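Local coordinates for p-47 protein (Clostridium botulinum, PDB 6EKT) that resembles tubular lipid-binding (TULIP) proteins and may form part of a progenitor complex that protects botulinum neurotoxin in the gut, at residues Asp69-Ile74 / Ile84-Lys89; Asn106-Ile111 / Lys140-Asp145. All blocks are in the same frame, centred on the assembly; numbering follows the deposited sequence. Where two conformers were deposited one is given.

Interaction 1 (Asp69-Ile74 / Ile84-Lys89); sequences DNWEII and IKTPIK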
loop_
_atom_site.group_PDB
_atom_site.type_symbol
_atom_site.label_atom_id
_atom_site.label_comp_id
_atom_site.label_asym_id
_atom_site.label_seq_id
_atom_site.Cartn_x
_atom_site.Cartn_y
_atom_site.Cartn_z
ATOM N N ASP A 69 27.336 2.066 -21.452
ATOM C CA ASP A 69 27.908 2.512 -20.184
ATOM C C ASP A 69 27.022 2.056 -19.012
ATOM O O ASP A 69 27.507 1.430 -18.061
ATOM C CB ASP A 69 28.016 4.042 -20.205
ATOM C CG ASP A 69 29.286 4.558 -19.567
ATOM O OD1 ASP A 69 29.359 4.592 -18.324
ATOM O OD2 ASP A 69 30.205 4.954 -20.318
ATOM N N ASN A 70 25.724 2.353 -19.125
ATOM C CA ASN A 70 24.730 2.176 -18.063
ATOM C C ASN A 70 23.347 2.406 -18.677
ATOM O O ASN A 70 23.258 2.907 -19.797
ATOM C CB ASN A 70 24.964 3.202 -16.952
ATOM C CG ASN A 70 24.172 2.884 -15.704
ATOM O OD1 ASN A 70 23.643 1.786 -15.575
ATOM N ND2 ASN A 70 24.079 3.838 -14.788
ATOM N N TRP A 71 22.287 2.014 -17.964
ATOM C CA TRP A 71 20.928 2.528 -18.220
ATOM C C TRP A 71 20.483 3.142 -16.902
ATOM O O TRP A 71 20.698 2.544 -15.842
ATOM C CB TRP A 71 19.940 1.431 -18.624
ATOM C CG TRP A 71 20.047 0.885 -20.020
ATOM C CD1 TRP A 71 21.104 1.002 -20.898
ATOM C CD2 TRP A 71 19.075 0.072 -20.681
ATOM N NE1 TRP A 71 20.826 0.342 -22.073
ATOM C CE2 TRP A 71 19.597 -0.250 -21.965
ATOM C CE3 TRP A 71 17.803 -0.410 -20.320
ATOM C CZ2 TRP A 71 18.887 -1.024 -22.891
ATOM C CZ3 TRP A 71 17.103 -1.194 -21.234
ATOM C CH2 TRP A 71 17.646 -1.487 -22.513
ATOM N N GLU A 72 19.885 4.330 -16.950
ATOM C CA GLU A 72 19.495 5.056 -15.737
ATOM C C GLU A 72 18.131 5.699 -15.918
ATOM O O GLU A 72 17.919 6.443 -16.882
ATOM C CB GLU A 72 20.532 6.132 -15.388
ATOM C CG GLU A 72 20.155 7.015 -14.196
ATOM C CD GLU A 72 20.983 8.296 -14.073
ATOM O OE1 GLU A 72 21.800 8.596 -14.968
ATOM O OE2 GLU A 72 20.818 9.019 -13.064
ATOM N N ILE A 73 17.225 5.408 -14.989
ATOM C CA ILE A 73 15.888 5.999 -14.949
ATOM C C ILE A 73 16.018 7.452 -14.526
ATOM O O ILE A 73 16.792 7.769 -13.633
ATOM C CB ILE A 73 14.953 5.261 -13.947
ATOM C CG1 ILE A 73 14.877 3.767 -14.285
ATOM C CG2 ILE A 73 13.548 5.897 -13.901
ATOM C CD1 ILE A 73 14.433 2.907 -13.116
ATOM N N ILE A 74 15.265 8.324 -15.196
ATOM C CA ILE A 74 15.187 9.745 -14.859
ATOM C C ILE A 74 13.712 10.154 -14.796
ATOM O O ILE A 74 12.840 9.392 -15.225
ATOM C CB ILE A 74 16.002 10.635 -15.860
ATOM C CG1 ILE A 74 15.463 10.535 -17.304
ATOM C CG2 ILE A 74 17.494 10.293 -15.786
ATOM C CD1 ILE A 74 16.140 11.461 -18.310
ATOM N N ILE A 84 14.515 6.940 -19.568
ATOM C CA ILE A 84 15.839 6.387 -19.265
ATOM C C ILE A 84 16.937 6.980 -20.145
ATOM O O ILE A 84 16.686 7.327 -21.314
ATOM C CB ILE A 84 15.884 4.838 -19.332
ATOM C CG1 ILE A 84 15.561 4.317 -20.746
ATOM C CG2 ILE A 84 14.988 4.223 -18.240
ATOM C CD1 ILE A 84 15.991 2.879 -20.990
ATOM N N LYS A 85 18.126 7.132 -19.564
ATOM C CA LYS A 85 19.320 7.492 -20.326
ATOM C C LYS A 85 20.071 6.200 -20.625
ATOM O O LYS A 85 20.229 5.363 -19.729
ATOM C CB LYS A 85 20.236 8.413 -19.521
ATOM C CG LYS A 85 19.712 9.813 -19.231
ATOM C CD LYS A 85 20.785 10.561 -18.453
ATOM C CE LYS A 85 20.259 11.804 -17.752
ATOM N NZ LYS A 85 21.350 12.396 -16.920
ATOM N N THR A 86 20.548 6.042 -21.863
ATOM C CA THR A 86 21.287 4.832 -22.240
ATOM C C THR A 86 22.666 5.185 -22.834
ATOM O O THR A 86 22.928 4.879 -24.003
ATOM C CB THR A 86 20.487 3.924 -23.209
ATOM O OG1 THR A 86 20.260 4.622 -24.442
ATOM C CG2 THR A 86 19.131 3.499 -22.615
ATOM N N PRO A 87 23.551 5.830 -22.030
ATOM C CA PRO A 87 24.853 6.269 -22.535
ATOM C C PRO A 87 25.631 5.112 -23.189
ATOM O O PRO A 87 25.728 4.015 -22.620
ATOM C CB PRO A 87 25.573 6.796 -21.281
ATOM C CG PRO A 87 24.835 6.188 -20.123
ATOM C CD PRO A 87 23.408 6.137 -20.589
ATOM N N ILE A 88 26.111 5.365 -24.400
ATOM C CA ILE A 88 26.900 4.403 -25.180
ATOM C C ILE A 88 28.385 4.698 -24.942
ATOM O O ILE A 88 28.865 5.790 -25.262
ATOM C CB ILE A 88 26.576 4.488 -26.701
ATOM C CG1 ILE A 88 25.080 4.245 -26.955
ATOM C CG2 ILE A 88 27.378 3.460 -27.501
ATOM C CD1 ILE A 88 24.547 4.933 -28.195
ATOM N N LYS A 89 29.104 3.726 -24.387
ATOM C CA LYS A 89 30.553 3.894 -24.183
ATOM C C LYS A 89 31.372 3.701 -25.463
ATOM O O LYS A 89 32.398 4.364 -25.642
ATOM C CB LYS A 89 31.095 3.036 -23.023
ATOM C CG LYS A 89 31.020 1.519 -23.178
ATOM C CD LYS A 89 31.842 0.818 -22.093
ATOM C CE LYS A 89 31.285 -0.563 -21.771
ATOM N NZ LYS A 89 31.878 -1.139 -20.525
#
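Backbone hydrogen bonds join E72 and K85 both ways: E72 N gives to K85 O at 3.0 Å, and K85 N to E72 O at 2.8 Å. They mark an antiparallel hydrogen-bonded pair, beside which I73 and I84 form a non-hydrogen-bonded one. Towards the other end D69 N reaches P87 O at 2.8 Å, while N70 O, close to the P87 ring, is buried without a partner.

W71 makes two of the apolar contacts. T86 CG2 sits over its five-membered ring, 3.6 Å from the centroid and 9° off the normal, in a CH-pi contact; a T86 chi1 of 64° puts OG1 between the backbone N and the carbonyl carbon and leaves CG2 to face the ring. I84 CD1 comes at the indole obliquely, 3.8 Å from W71 CE3. The other branch of I84, CG2, meets I73 CG1.

On the opposite side of the sheet the chains of E72 and K85 run side by side, both extended beyond CG. E72 OE1 and K85 NZ are 4.3 Å apart, too far for a salt bridge, though their charges probably still attract. I74 crosses the K85 chain at about a right angle, its CG2 3.7 Å from K85 CE.

Strands 72-74 and 81-88 form an antiparallel beta hairpin at the edge of a six-stranded sheet: 72-74 is an edge strand, and 81-88 pairs on its other side with strand 108-118. Helix 35-49 packs beside the first segment, meeting W71 through I46, and its N39 OD1 accepts the N-H of I73, while F68 and F129 add further aromatic contacts to W71.

Interaction 2 (Asn106-Ile111 / Lys140-Asp145); sequences NPVLEI and KIIVSD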
loop_
_atom_site.group_PDB
_atom_site.type_symbol
_atom_site.label_atom_id
_atom_site.label_comp_id
_atom_site.label_asym_id
_atom_site.label_seq_id
_atom_site.Cartn_x
_atom_site.Cartn_y
_atom_site.Cartn_z
ATOM N N ASN A 106 24.587 9.847 -25.805
ATOM C CA ASN A 106 23.785 9.686 -24.585
ATOM C C ASN A 106 22.270 9.876 -24.865
ATOM O O ASN A 106 21.701 10.943 -24.571
ATOM C CB ASN A 106 24.324 10.647 -23.503
ATOM C CG ASN A 106 23.749 10.377 -22.125
ATOM O OD1 ASN A 106 23.179 9.307 -21.858
ATOM N ND2 ASN A 106 23.910 11.349 -21.228
ATOM N N PRO A 107 21.611 8.837 -25.442
ATOM C CA PRO A 107 20.193 8.932 -25.788
ATOM C C PRO A 107 19.281 8.919 -24.564
ATOM O O PRO A 107 19.619 8.335 -23.523
ATOM C CB PRO A 107 19.945 7.668 -26.630
ATOM C CG PRO A 107 21.314 7.159 -27.017
ATOM C CD PRO A 107 22.158 7.524 -25.829
ATOM N N VAL A 108 18.141 9.590 -24.704
ATOM C CA VAL A 108 17.077 9.516 -23.716
ATOM C C VAL A 108 15.886 8.859 -24.397
ATOM O O VAL A 108 15.362 9.369 -25.406
ATOM C CB VAL A 108 16.692 10.912 -23.164
ATOM C CG1 VAL A 108 15.614 10.792 -22.089
ATOM C CG2 VAL A 108 17.921 11.625 -22.618
ATOM N N LEU A 109 15.490 7.712 -23.854
ATOM C CA LEU A 109 14.358 6.978 -24.347
ATOM C C LEU A 109 13.246 6.952 -23.304
ATOM O O LEU A 109 13.464 7.263 -22.118
ATOM C CB LEU A 109 14.763 5.539 -24.701
ATOM C CG LEU A 109 16.021 5.344 -25.557
ATOM C CD1 LEU A 109 16.421 3.878 -25.657
ATOM C CD2 LEU A 109 15.812 5.933 -26.937
ATOM N N GLU A 110 12.055 6.591 -23.764
ATOM C CA GLU A 110 10.994 6.161 -22.876
ATOM C C GLU A 110 10.582 4.761 -23.272
ATOM O O GLU A 110 10.309 4.496 -24.442
ATOM C CB GLU A 110 9.805 7.126 -22.906
ATOM C CG GLU A 110 9.995 8.285 -21.957
ATOM C CD GLU A 110 8.795 9.211 -21.863
ATOM O OE1 GLU A 110 9.005 10.365 -21.468
ATOM O OE2 GLU A 110 7.646 8.798 -22.162
ATOM N N ILE A 111 10.551 3.850 -22.294
ATOM C CA ILE A 111 10.204 2.463 -22.583
ATOM C C ILE A 111 9.064 2.063 -21.665
ATOM O O ILE A 111 9.113 2.328 -20.458
ATOM C CB ILE A 111 11.413 1.493 -22.456
ATOM C CG1 ILE A 111 12.593 1.963 -23.349
ATOM C CG2 ILE A 111 10.993 0.063 -22.811
ATOM C CD1 ILE A 111 13.832 1.073 -23.351
ATOM N N LYS A 140 10.112 4.994 -27.287
ATOM C CA LYS A 140 10.098 6.345 -27.837
ATOM C C LYS A 140 11.471 6.938 -27.672
ATOM O O LYS A 140 12.118 6.736 -26.639
ATOM C CB LYS A 140 9.084 7.249 -27.132
ATOM C CG LYS A 140 7.640 6.761 -27.181
ATOM C CD LYS A 140 6.686 7.788 -26.578
ATOM C CE LYS A 140 6.817 7.843 -25.068
ATOM N NZ LYS A 140 6.010 8.929 -24.430
ATOM N N ILE A 141 11.923 7.656 -28.700
ATOM C CA ILE A 141 13.137 8.446 -28.603
ATOM C C ILE A 141 12.769 9.854 -28.148
ATOM O O ILE A 141 12.056 10.586 -28.847
ATOM C CB ILE A 141 13.936 8.448 -29.935
ATOM C CG1 ILE A 141 14.321 7.001 -30.292
ATOM C CG2 ILE A 141 15.159 9.363 -29.830
ATOM C CD1 ILE A 141 14.873 6.805 -31.691
ATOM N N ILE A 142 13.249 10.214 -26.965
ATOM C CA ILE A 142 13.046 11.547 -26.406
ATOM C C ILE A 142 14.110 12.496 -26.954
ATOM O O ILE A 142 13.758 13.511 -27.547
ATOM C CB ILE A 142 12.988 11.517 -24.850
ATOM C CG1 ILE A 142 11.954 10.491 -24.362
ATOM C CG2 ILE A 142 12.693 12.899 -24.264
ATOM C CD1 ILE A 142 10.539 10.643 -24.928
ATOM N N VAL A 143 15.390 12.150 -26.770
ATOM C CA VAL A 143 16.541 12.918 -27.274
ATOM C C VAL A 143 17.548 11.928 -27.856
ATOM O O VAL A 143 17.943 10.966 -27.195
ATOM C CB VAL A 143 17.244 13.758 -26.164
ATOM C CG1 VAL A 143 18.318 14.664 -26.761
ATOM C CG2 VAL A 143 16.248 14.602 -25.376
ATOM N N SER A 144 17.967 12.164 -29.095
ATOM C CA SER A 144 18.931 11.276 -29.757
ATOM C C SER A 144 20.285 11.282 -29.037
ATOM O O SER A 144 20.886 10.222 -28.797
ATOM C CB SER A 144 19.071 11.638 -31.250
ATOM O OG SER A 144 17.806 11.514 -31.892
ATOM N N ASP A 145 20.740 12.475 -28.677
ATOM C CA ASP A 145 21.979 12.637 -27.928
ATOM C C ASP A 145 21.911 13.879 -27.051
ATOM O O ASP A 145 21.922 15.009 -27.539
ATOM C CB ASP A 145 23.202 12.697 -28.869
ATOM C CG ASP A 145 24.540 12.679 -28.115
ATOM O OD1 ASP A 145 24.574 12.377 -26.910
ATOM O OD2 ASP A 145 25.576 12.957 -28.750
#
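A classic beta bulge interrupts the antiparallel pairing of strands 108-118 and 124-141, with V108 facing both I142 and V143. V108 O takes both N-H groups, from I142 N at 2.8 Å and from V143 N at 3.1 Å, the latter in the carbonyl plane on a lone pair. V108 N returns a bond to V143 O at 2.9 Å. Past the bulge E110 and K140 exchange paired backbone bonds, and L109 CD2 packs alongside I141 CG1 at 3.8 Å.

On the face of V108, E110 and K140, the lysine chain bends at chi3 (-73°) and brings NZ to E110 OE2, a 2.8 Å salt bridge entering from above the carboxylate plane. I142 CD1 lies against the same carboxyl group, 3.8 Å from E110 OE1, and V108 CG1 touches I142 CB. At the far end D145 OD1 accepts N106 N at 2.8 Å, 52° out of its carboxylate plane; OD1 also takes the N-H of N147, and OD2 that of N149.

The E110 carboxylate thus lies between two cations, K140 on OE2 and R83 on OE1, which probably stabilise its negative charge although the residue is buried. K140 also makes a cation-pi contact with F81. D145, likewise buried, takes three backbone N-H groups, which probably help to stabilise its charge, and its carboxylate ties N106 to the turn that follows.

Interactions 1 and 2 follow one another along the chain, the hairpin of 72-74 and 81-88 closing before that of 108-118 and 124-141 opens. Their centres are about 10 Å apart. The inner strands, 81-88 and 108-118, are direct neighbours: I84 N probably bonds to L109 O at 2.8 Å and T86 N to P107 O at 3.0 Å, while I84 CD1 packs on I111 CD1. Helix 35-49 packs against interaction 1 and helix 152-168 against interaction 2. Joined through these inner strands, the two hairpins form a continuous run of four strands in one antiparallel sheet, about 30 and 32 Å from the centre of this elongated chain, on the same side.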